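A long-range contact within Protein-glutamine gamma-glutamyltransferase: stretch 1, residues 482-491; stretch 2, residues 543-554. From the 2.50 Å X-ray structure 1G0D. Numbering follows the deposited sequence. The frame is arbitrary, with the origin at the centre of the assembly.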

# COMPACT_ATOMS: atom_id res chain seq x y z
N PRO A 482 7.90 -7.98 -24.86
CA PRO A 482 6.81 -7.85 -25.84
C PRO A 482 5.69 -6.93 -25.45
O PRO A 482 5.42 -6.75 -24.26
CB PRO A 482 6.29 -9.26 -25.97
CG PRO A 482 6.57 -9.85 -24.62
CD PRO A 482 7.94 -9.34 -24.30
N VAL A 483 5.02 -6.37 -26.46
CA VAL A 483 3.87 -5.53 -26.23
C VAL A 483 2.59 -6.33 -26.44
O VAL A 483 2.49 -7.04 -27.42
CB VAL A 483 3.84 -4.37 -27.21
CG1 VAL A 483 2.58 -3.50 -26.96
CG2 VAL A 483 5.11 -3.58 -27.09
N PHE A 484 1.63 -6.24 -25.53
CA PHE A 484 0.38 -6.96 -25.71
C PHE A 484 -0.16 -6.65 -27.09
O PHE A 484 -0.17 -5.49 -27.51
CB PHE A 484 -0.65 -6.53 -24.67
CG PHE A 484 -1.94 -7.28 -24.77
CD1 PHE A 484 -1.95 -8.66 -24.64
CD2 PHE A 484 -3.13 -6.61 -25.02
CE1 PHE A 484 -3.15 -9.37 -24.75
CE2 PHE A 484 -4.34 -7.31 -25.14
CZ PHE A 484 -4.35 -8.70 -25.00
N GLY A 485 -0.62 -7.70 -27.78
CA GLY A 485 -1.15 -7.58 -29.13
C GLY A 485 -0.23 -8.25 -30.16
O GLY A 485 -0.67 -8.61 -31.25
N THR A 486 1.04 -8.46 -29.81
CA THR A 486 1.98 -9.05 -30.75
C THR A 486 2.42 -10.51 -30.53
O THR A 486 2.33 -11.04 -29.41
CB THR A 486 3.27 -8.15 -30.85
OG1 THR A 486 4.14 -8.42 -29.75
CG2 THR A 486 2.91 -6.67 -30.82
N ASP A 487 2.86 -11.16 -31.61
CA ASP A 487 3.37 -12.52 -31.51
C ASP A 487 4.84 -12.29 -31.29
O ASP A 487 5.41 -11.39 -31.88
CB ASP A 487 3.25 -13.30 -32.81
CG ASP A 487 1.96 -13.06 -33.54
OD1 ASP A 487 0.87 -12.99 -32.92
OD2 ASP A 487 2.05 -12.98 -34.79
N PHE A 488 5.50 -13.11 -30.49
CA PHE A 488 6.92 -12.87 -30.27
C PHE A 488 7.69 -14.13 -29.98
O PHE A 488 7.11 -15.18 -29.78
CB PHE A 488 7.09 -11.92 -29.07
CG PHE A 488 6.37 -12.39 -27.81
CD1 PHE A 488 5.05 -12.01 -27.56
CD2 PHE A 488 7.00 -13.25 -26.91
CE1 PHE A 488 4.36 -12.50 -26.44
CE2 PHE A 488 6.32 -13.74 -25.79
CZ PHE A 488 5.00 -13.36 -25.56
N ASP A 489 9.00 -14.00 -29.92
CA ASP A 489 9.81 -15.15 -29.63
C ASP A 489 10.42 -14.97 -28.26
O ASP A 489 10.65 -13.84 -27.81
CB ASP A 489 10.95 -15.30 -30.63
CG ASP A 489 10.49 -15.20 -32.06
OD1 ASP A 489 11.32 -14.79 -32.91
OD2 ASP A 489 9.32 -15.54 -32.35
N VAL A 490 10.65 -16.10 -27.59
CA VAL A 490 11.29 -16.15 -26.27
C VAL A 490 12.40 -17.17 -26.45
O VAL A 490 12.14 -18.30 -26.83
CB VAL A 490 10.33 -16.72 -25.18
CG1 VAL A 490 11.10 -16.95 -23.91
CG2 VAL A 490 9.17 -15.77 -24.93
N ILE A 491 13.65 -16.80 -26.18
CA ILE A 491 14.70 -17.79 -26.31
C ILE A 491 14.98 -18.50 -25.00
O ILE A 491 14.94 -17.90 -23.92
CB ILE A 491 16.01 -17.18 -26.79
CG1 ILE A 491 15.77 -16.52 -28.12
CG2 ILE A 491 17.06 -18.24 -26.96
CD1 ILE A 491 15.53 -15.09 -27.93
N ARG A 543 7.75 -19.49 -30.14
CA ARG A 543 7.01 -18.34 -30.60
C ARG A 543 5.61 -18.33 -30.08
O ARG A 543 4.82 -19.22 -30.41
CB ARG A 543 6.97 -18.29 -32.12
CG ARG A 543 6.18 -17.11 -32.66
CD ARG A 543 6.69 -16.70 -34.04
NE ARG A 543 6.01 -15.51 -34.52
CZ ARG A 543 6.51 -14.28 -34.45
NH1 ARG A 543 7.71 -14.07 -33.92
NH2 ARG A 543 5.82 -13.25 -34.93
N LEU A 544 5.32 -17.34 -29.25
CA LEU A 544 3.99 -17.16 -28.68
C LEU A 544 3.25 -16.19 -29.62
O LEU A 544 3.86 -15.23 -30.11
CB LEU A 544 4.13 -16.59 -27.28
CG LEU A 544 4.43 -17.55 -26.12
CD1 LEU A 544 3.59 -18.80 -26.21
CD2 LEU A 544 5.87 -17.90 -26.15
N HIS A 545 1.96 -16.44 -29.86
CA HIS A 545 1.13 -15.62 -30.77
C HIS A 545 -0.08 -15.01 -30.11
O HIS A 545 -0.73 -15.63 -29.28
CB HIS A 545 0.62 -16.45 -31.94
CG HIS A 545 1.70 -17.11 -32.72
ND1 HIS A 545 2.23 -18.33 -32.38
CD2 HIS A 545 2.34 -16.72 -33.85
CE1 HIS A 545 3.16 -18.66 -33.26
NE2 HIS A 545 3.24 -17.70 -34.17
N TYR A 546 -0.43 -13.82 -30.56
CA TYR A 546 -1.54 -13.13 -29.98
C TYR A 546 -2.82 -13.90 -29.92
O TYR A 546 -3.37 -14.07 -28.84
CB TYR A 546 -1.79 -11.81 -30.69
CG TYR A 546 -2.96 -11.08 -30.11
CD1 TYR A 546 -2.95 -10.65 -28.78
CD2 TYR A 546 -4.09 -10.81 -30.87
CE1 TYR A 546 -4.03 -9.97 -28.24
CE2 TYR A 546 -5.20 -10.12 -30.33
CZ TYR A 546 -5.15 -9.71 -29.01
OH TYR A 546 -6.23 -9.06 -28.46
N ASP A 547 -3.30 -14.37 -31.06
CA ASP A 547 -4.59 -15.08 -31.10
C ASP A 547 -4.61 -16.34 -30.27
O ASP A 547 -5.67 -16.90 -30.03
CB ASP A 547 -4.97 -15.41 -32.54
CG ASP A 547 -3.77 -15.45 -33.46
OD1 ASP A 547 -3.36 -16.57 -33.85
OD2 ASP A 547 -3.23 -14.36 -33.77
N ASP A 548 -3.44 -16.77 -29.83
CA ASP A 548 -3.34 -17.94 -28.98
C ASP A 548 -3.44 -17.46 -27.53
O ASP A 548 -4.31 -17.88 -26.78
CB ASP A 548 -1.98 -18.64 -29.16
CG ASP A 548 -1.90 -19.50 -30.43
OD1 ASP A 548 -2.96 -19.91 -30.97
OD2 ASP A 548 -0.76 -19.76 -30.89
N TYR A 549 -2.54 -16.55 -27.14
CA TYR A 549 -2.56 -16.08 -25.76
C TYR A 549 -3.63 -15.10 -25.35
O TYR A 549 -3.74 -14.86 -24.16
CB TYR A 549 -1.17 -15.56 -25.27
CG TYR A 549 -0.67 -14.24 -25.83
CD1 TYR A 549 -1.39 -13.05 -25.64
CD2 TYR A 549 0.48 -14.19 -26.60
CE1 TYR A 549 -0.97 -11.87 -26.21
CE2 TYR A 549 0.91 -13.02 -27.18
CZ TYR A 549 0.17 -11.86 -26.99
OH TYR A 549 0.56 -10.71 -27.66
N VAL A 550 -4.42 -14.55 -26.27
CA VAL A 550 -5.48 -13.64 -25.82
C VAL A 550 -6.47 -14.47 -25.05
O VAL A 550 -7.16 -14.00 -24.15
CB VAL A 550 -6.32 -13.04 -26.93
CG1 VAL A 550 -6.38 -11.55 -26.76
CG2 VAL A 550 -5.81 -13.48 -28.25
N ARG A 551 -6.56 -15.73 -25.46
CA ARG A 551 -7.48 -16.68 -24.88
C ARG A 551 -7.25 -16.98 -23.39
O ARG A 551 -8.21 -17.13 -22.64
CB ARG A 551 -7.42 -17.99 -25.70
CG ARG A 551 -8.49 -18.13 -26.78
CD ARG A 551 -7.90 -18.23 -28.18
NE ARG A 551 -7.30 -19.54 -28.43
CZ ARG A 551 -6.80 -19.93 -29.60
NH1 ARG A 551 -6.82 -19.11 -30.65
NH2 ARG A 551 -6.24 -21.13 -29.72
N CYS A 552 -6.00 -16.99 -22.94
CA CYS A 552 -5.68 -17.37 -21.56
C CYS A 552 -5.18 -16.30 -20.60
O CYS A 552 -5.31 -16.41 -19.39
CB CYS A 552 -4.66 -18.52 -21.61
SG CYS A 552 -4.59 -19.52 -23.19
N VAL A 553 -4.59 -15.26 -21.17
CA VAL A 553 -4.02 -14.18 -20.40
C VAL A 553 -5.11 -13.30 -19.77
O VAL A 553 -6.23 -13.28 -20.27
CB VAL A 553 -3.07 -13.43 -21.36
CG1 VAL A 553 -3.40 -12.00 -21.47
CG2 VAL A 553 -1.67 -13.68 -20.93
N SER A 554 -4.78 -12.63 -18.66
CA SER A 554 -5.67 -11.74 -17.86
C SER A 554 -5.33 -10.24 -18.02
O SER A 554 -4.49 -9.86 -18.84
CB SER A 554 -5.54 -12.07 -16.37
OG SER A 554 -6.70 -12.67 -15.85
O HOH W 1 -0.67 -14.03 -35.19

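Stretch 1 runs from a type II turn, Val483 to Thr486, into a strand that begins at Phe488; stretch 2 leaves a strand at Leu544 and enters a helix at Tyr546. The strands meet antiparallel. Phe488 and Leu544 form the hydrogen-bonded pair, with Phe488 N to Leu544 O at 2.7 Å and Leu544 N to Phe488 O at 2.9 Å, while Asp489 and Arg543 form the neighbouring non-hydrogen-bonded pair. Gly485 suits the turn because, at its positive phi, a CB would jam against the preceding carbonyl oxygen.

Where the ladder ends, side chains take over the bonding. Asp487 points toward stretch 2, and its OD1 accepts a hydrogen bond from Tyr546 N (2.8 Å), giving a partner to an amide in the first turn of the helix, where no preceding helical carbonyl is available. Tyr549, from the same helix, reaches back to the turn: its OH donates to Thr486 O (2.5 Å) and accepts from Gly485 N (3.2 Å), so one hydroxyl serves both a backbone acceptor and a backbone donor.

The two faces of the sheet differ in chemistry. On the face of Asp489 and Arg543, the extended arginine brings NH1 to 2.7 Å from Asp489 OD2, a salt bridge reinforced by a hydrogen bond; a longer one joins Arg543 NH2 to Asp487 OD2 at 3.8 Å. One face of the flat guanidinium also covers the backbone between Asp487 and Phe488. On the face of Phe488 and Leu544, contacts are apolar: Leu544 CB lies over the Phe488 ring, 4.1 Å from its centroid, in a CH-pi contact, and Phe488 CE1 meets Tyr549 CE2 at 3.6 Å.

Phe484 extends this aromatic packing. Tyr546 directs its ring edge at the Phe484 face, setting its slightly positive rim against pi electrons, while Tyr549, Val550 and Val553 supply further apolar surface around the buried phenyl ring.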